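Local coordinates for protein prolyl-ACP dehydrogenase (Oscillatoria sp., PDB 4IRN) that oxidises the prolyl group carried on an acyl carrier protein during anatoxin-a biosynthesis, using FAD within an acyl-CoA dehydrogenase fold, at residues A[45-48]-A[49-53]; A[102-105]-A[106-110]. One frame throughout, in Å; residues are numbered along the deposited sequence.

Contact 1: A[45-48]-A[49-53]; sequences IQFR and KKVIQ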
loop_
_atom_site.group_PDB
_atom_site.type_symbol
_atom_site.label_atom_id
_atom_site.label_comp_id
_atom_site.label_asym_id
_atom_site.label_seq_id
_atom_site.Cartn_x
_atom_site.Cartn_y
_atom_site.Cartn_z
ATOM N N ILE A 45 -0.585 -26.144 -25.233
ATOM C CA ILE A 45 0.720 -25.458 -25.324
ATOM C C ILE A 45 0.951 -25.049 -26.798
ATOM O O ILE A 45 1.272 -23.886 -27.068
ATOM C CB ILE A 45 1.923 -26.319 -24.812
ATOM C CG1 ILE A 45 1.727 -26.933 -23.399
ATOM C CG2 ILE A 45 3.278 -25.602 -24.967
ATOM C CD1 ILE A 45 1.788 -26.017 -22.194
ATOM N N GLN A 46 0.766 -26.010 -27.733
ATOM C CA GLN A 46 0.933 -25.812 -29.175
ATOM C C GLN A 46 -0.029 -24.818 -29.780
ATOM O O GLN A 46 0.384 -24.036 -30.623
ATOM C CB GLN A 46 0.877 -27.135 -29.969
ATOM C CG GLN A 46 2.072 -28.092 -29.845
ATOM C CD GLN A 46 3.402 -27.474 -30.198
ATOM O OE1 GLN A 46 4.163 -27.026 -29.329
ATOM N NE2 GLN A 46 3.751 -27.531 -31.470
ATOM N N PHE A 47 -1.306 -24.834 -29.373
ATOM C CA PHE A 47 -2.301 -23.886 -29.895
ATOM C C PHE A 47 -2.006 -22.455 -29.473
ATOM O O PHE A 47 -2.102 -21.546 -30.302
ATOM C CB PHE A 47 -3.750 -24.293 -29.559
ATOM C CG PHE A 47 -4.802 -23.372 -30.140
ATOM C CD1 PHE A 47 -4.934 -23.217 -31.513
ATOM C CD2 PHE A 47 -5.661 -22.660 -29.313
ATOM C CE1 PHE A 47 -5.889 -22.348 -32.049
ATOM C CE2 PHE A 47 -6.631 -21.806 -29.851
ATOM C CZ PHE A 47 -6.740 -21.659 -31.215
ATOM N N ARG A 48 -1.621 -22.254 -28.189
ATOM C CA ARG A 48 -1.246 -20.945 -27.643
ATOM C C ARG A 48 0.003 -20.427 -28.364
ATOM O O ARG A 48 0.062 -19.244 -28.707
ATOM C CB ARG A 48 -1.026 -21.028 -26.124
ATOM C CG ARG A 48 -0.827 -19.677 -25.450
ATOM C CD ARG A 48 -0.401 -19.820 -24.007
ATOM N NE ARG A 48 0.170 -18.582 -23.474
ATOM C CZ ARG A 48 1.471 -18.319 -23.415
ATOM N NH1 ARG A 48 2.356 -19.201 -23.861
ATOM N NH2 ARG A 48 1.899 -17.165 -22.918
ATOM N N LYS A 49 0.968 -21.324 -28.628
ATOM C CA LYS A 49 2.213 -21.033 -29.347
ATOM C C LYS A 49 1.885 -20.612 -30.783
ATOM O O LYS A 49 2.513 -19.696 -31.304
ATOM C CB LYS A 49 3.154 -22.254 -29.331
ATOM C CG LYS A 49 4.612 -21.926 -29.600
ATOM C CD LYS A 49 5.438 -23.197 -29.812
ATOM C CE LYS A 49 6.870 -22.902 -30.199
ATOM N NZ LYS A 49 6.992 -22.385 -31.594
ATOM N N LYS A 50 0.875 -21.253 -31.404
ATOM C CA LYS A 50 0.394 -20.944 -32.754
ATOM C C LYS A 50 -0.279 -19.558 -32.771
ATOM O O LYS A 50 -0.107 -18.815 -33.744
ATOM C CB LYS A 50 -0.580 -22.037 -33.232
ATOM C CG LYS A 50 -0.997 -21.942 -34.696
ATOM C CD LYS A 50 -2.181 -22.845 -34.987
ATOM C CE LYS A 50 -2.794 -22.575 -36.336
ATOM N NZ LYS A 50 -4.106 -23.252 -36.480
ATOM N N VAL A 51 -1.025 -19.214 -31.680
ATOM C CA VAL A 51 -1.703 -17.921 -31.501
ATOM C C VAL A 51 -0.651 -16.799 -31.390
ATOM O O VAL A 51 -0.789 -15.786 -32.078
ATOM C CB VAL A 51 -2.713 -17.925 -30.316
ATOM C CG1 VAL A 51 -3.281 -16.529 -30.060
ATOM C CG2 VAL A 51 -3.852 -18.911 -30.562
ATOM N N ILE A 52 0.409 -16.999 -30.559
ATOM C CA ILE A 52 1.505 -16.035 -30.368
ATOM C C ILE A 52 2.208 -15.758 -31.703
ATOM O O ILE A 52 2.345 -14.594 -32.074
ATOM C CB ILE A 52 2.501 -16.470 -29.239
ATOM C CG1 ILE A 52 1.808 -16.487 -27.857
ATOM C CG2 ILE A 52 3.781 -15.588 -29.202
ATOM C CD1 ILE A 52 2.492 -17.311 -26.791
ATOM N N GLN A 53 2.607 -16.830 -32.437
ATOM C CA GLN A 53 3.276 -16.752 -33.746
ATOM C C GLN A 53 2.438 -15.985 -34.776
ATOM O O GLN A 53 2.973 -15.117 -35.467
ATOM C CB GLN A 53 3.645 -18.150 -34.273
ATOM C CG GLN A 53 4.728 -18.902 -33.483
ATOM C CD GLN A 53 6.052 -18.187 -33.307
ATOM O OE1 GLN A 53 6.636 -17.640 -34.253
ATOM N NE2 GLN A 53 6.575 -18.219 -32.086
#
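Phe47 and Val51 meet one turn apart on helix 42-58: the CG2 methyl of Val51 sits over one face of the Phe47 ring in a CH-pi contact, 4.1 Å from the ring centroid and shifted toward the rim, nearest to CZ at 4.0 Å. The ring reaches forward along the helix because Phe47 holds CG anti to its own N (chi1 -177°), while Val51 turns CG2 back beside its N. The next pair repeats the spacing with different chemistry. Arg48 runs out extended from CG to NE, and the Ile52 CD1 methyl lies over one face of its guanidinium, 3.5 Å from NH1. Its polar grip lies elsewhere: NH2 hydrogen-bonds to OE1 of Gln109, and the side chain makes a cation-pi contact with Tyr106. Lys49 and Gln46 lie side by side on an exposed flank, pointing the same way. Underneath run the regular i to i+4 backbone bonds, such as Ile52 N to Arg48 O at 2.9 Å. The helix lies at the surface of the N-terminal helical domain. Ile45, Arg48 and Ile52 face helix 101-114; Phe47 and Val51 lie between helices, on its Ala107 and Leu111 and on Phe83 of helix 74-83, which Lys50 also touches.

Contact 2: A[102-105]-A[106-110]; sequences LTTA and YALQG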
loop_
_atom_site.group_PDB
_atom_site.type_symbol
_atom_site.label_atom_id
_atom_site.label_comp_id
_atom_site.label_asym_id
_atom_site.label_seq_id
_atom_site.Cartn_x
_atom_site.Cartn_y
_atom_site.Cartn_z
ATOM N N LEU A 102 -11.319 -23.094 -20.696
ATOM C CA LEU A 102 -9.928 -23.120 -20.223
ATOM C C LEU A 102 -8.908 -22.953 -21.360
ATOM O O LEU A 102 -7.944 -22.204 -21.199
ATOM C CB LEU A 102 -9.641 -24.355 -19.363
ATOM C CG LEU A 102 -10.167 -24.261 -17.924
ATOM C CD1 LEU A 102 -10.614 -25.622 -17.403
ATOM C CD2 LEU A 102 -9.152 -23.580 -16.988
ATOM N N THR A 103 -9.172 -23.577 -22.529
ATOM C CA THR A 103 -8.341 -23.458 -23.728
ATOM C C THR A 103 -8.496 -22.048 -24.303
ATOM O O THR A 103 -7.496 -21.445 -24.688
ATOM C CB THR A 103 -8.678 -24.564 -24.745
ATOM O OG1 THR A 103 -8.538 -25.835 -24.111
ATOM C CG2 THR A 103 -7.784 -24.519 -25.989
ATOM N N THR A 104 -9.745 -21.527 -24.346
ATOM C CA THR A 104 -10.082 -20.186 -24.846
ATOM C C THR A 104 -9.313 -19.112 -24.048
ATOM O O THR A 104 -8.684 -18.251 -24.660
ATOM C CB THR A 104 -11.615 -19.971 -24.844
ATOM O OG1 THR A 104 -12.269 -21.089 -25.437
ATOM C CG2 THR A 104 -12.037 -18.703 -25.561
ATOM N N ALA A 105 -9.318 -19.213 -22.697
ATOM C CA ALA A 105 -8.628 -18.295 -21.786
ATOM C C ALA A 105 -7.109 -18.357 -21.965
ATOM O O ALA A 105 -6.450 -17.316 -21.994
ATOM C CB ALA A 105 -9.008 -18.599 -20.342
ATOM N N TYR A 106 -6.565 -19.580 -22.112
ATOM C CA TYR A 106 -5.137 -19.832 -22.332
ATOM C C TYR A 106 -4.667 -19.215 -23.663
ATOM O O TYR A 106 -3.621 -18.566 -23.703
ATOM C CB TYR A 106 -4.863 -21.344 -22.298
ATOM C CG TYR A 106 -3.404 -21.724 -22.143
ATOM C CD1 TYR A 106 -2.632 -21.213 -21.101
ATOM C CD2 TYR A 106 -2.818 -22.669 -22.985
ATOM C CE1 TYR A 106 -1.305 -21.606 -20.923
ATOM C CE2 TYR A 106 -1.489 -23.061 -22.825
ATOM C CZ TYR A 106 -0.739 -22.532 -21.790
ATOM O OH TYR A 106 0.569 -22.913 -21.632
ATOM N N ALA A 107 -5.472 -19.393 -24.739
ATOM C CA ALA A 107 -5.222 -18.863 -26.081
ATOM C C ALA A 107 -5.335 -17.336 -26.081
ATOM O O ALA A 107 -4.539 -16.683 -26.758
ATOM C CB ALA A 107 -6.199 -19.470 -27.079
ATOM N N LEU A 108 -6.279 -16.771 -25.285
ATOM C CA LEU A 108 -6.452 -15.312 -25.135
ATOM C C LEU A 108 -5.240 -14.702 -24.425
ATOM O O LEU A 108 -4.808 -13.603 -24.784
ATOM C CB LEU A 108 -7.737 -14.932 -24.369
ATOM C CG LEU A 108 -9.092 -15.173 -25.034
ATOM C CD1 LEU A 108 -10.214 -15.021 -24.035
ATOM C CD2 LEU A 108 -9.320 -14.257 -26.218
ATOM N N GLN A 109 -4.666 -15.473 -23.394
ATOM C CA GLN A 109 -3.459 -15.061 -22.695
ATOM C C GLN A 109 -2.331 -14.948 -23.732
ATOM O O GLN A 109 -1.641 -13.927 -23.774
ATOM C CB GLN A 109 -3.101 -16.064 -21.582
ATOM C CG GLN A 109 -2.244 -15.476 -20.466
ATOM C CD GLN A 109 -0.763 -15.626 -20.692
ATOM O OE1 GLN A 109 -0.308 -16.321 -21.602
ATOM N NE2 GLN A 109 0.032 -15.022 -19.824
ATOM N N GLY A 110 -2.242 -15.925 -24.659
ATOM C CA GLY A 110 -1.273 -15.987 -25.751
ATOM C C GLY A 110 -1.424 -14.843 -26.730
ATOM O O GLY A 110 -0.427 -14.275 -27.179
#
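Leu108 folds its side chain back over the carbonyl of Thr104, one turn earlier in helix 101-114. Its CB lies 3.5 Å from Thr104 O. With CG swung beside the backbone N (chi1 -69°), that carbon comes to 3.1 Å from Thr104 O, the same oxygen that accepts the Leu108 N-H at 2.9 Å. Further out, CD1 is 3.6 Å from Thr104 O, and it reaches the CG2 methyl of Thr104 at 4.4 Å, a loose contact. Beyond the turn, the Leu108 side chain touches Trp88, Asn125 and Trp129. These are regular alpha-helical turns in the all-helical N-terminal domain of the acyl-CoA dehydrogenase fold, carried by four successive i to i+4 bonds from Tyr106 N to Leu102 O through Gln109 N to Ala105 O. The hydroxyls of Thr103 and Thr104 turn to the start of the helix, bonding to OD1 and O of Asp100 respectively, and Thr103 OG1 also bonds to NE2 of Gln44 on helix 42-58. On the flank facing that helix, the CB of Tyr106 rests 3.4 Å from Leu102 O before its ring leads off, with CG anti to N (chi1 -165°), to stack on Trp40. The Gln109 chain bends, and its amide meets Arg48 through OE1 and Glu292 through NE2.

Contacts 1 and 2 lie on two neighbouring helices, 42-58 and 101-114, with centres about 10 Å apart, and they touch directly. The polar link between them, Arg48 NH2 to Gln109 OE1, is a hydrogen bond of 2.7 Å. Beside it carbons of Ile52 and Ile45 pack on oxygens: Ile52 CG1 against Gly110 O, and Ile45 CD1 3.4 Å from Tyr106 OH. Contact 1 is the more superficial, its centre about 21 Å from the chain centre against about 14 Å for contact 2. Glu292, on helix 285-304, bonds to Gln109 and forms a weak, long ion pair with Arg48. Both contacts lie away from the FAD-binding residues.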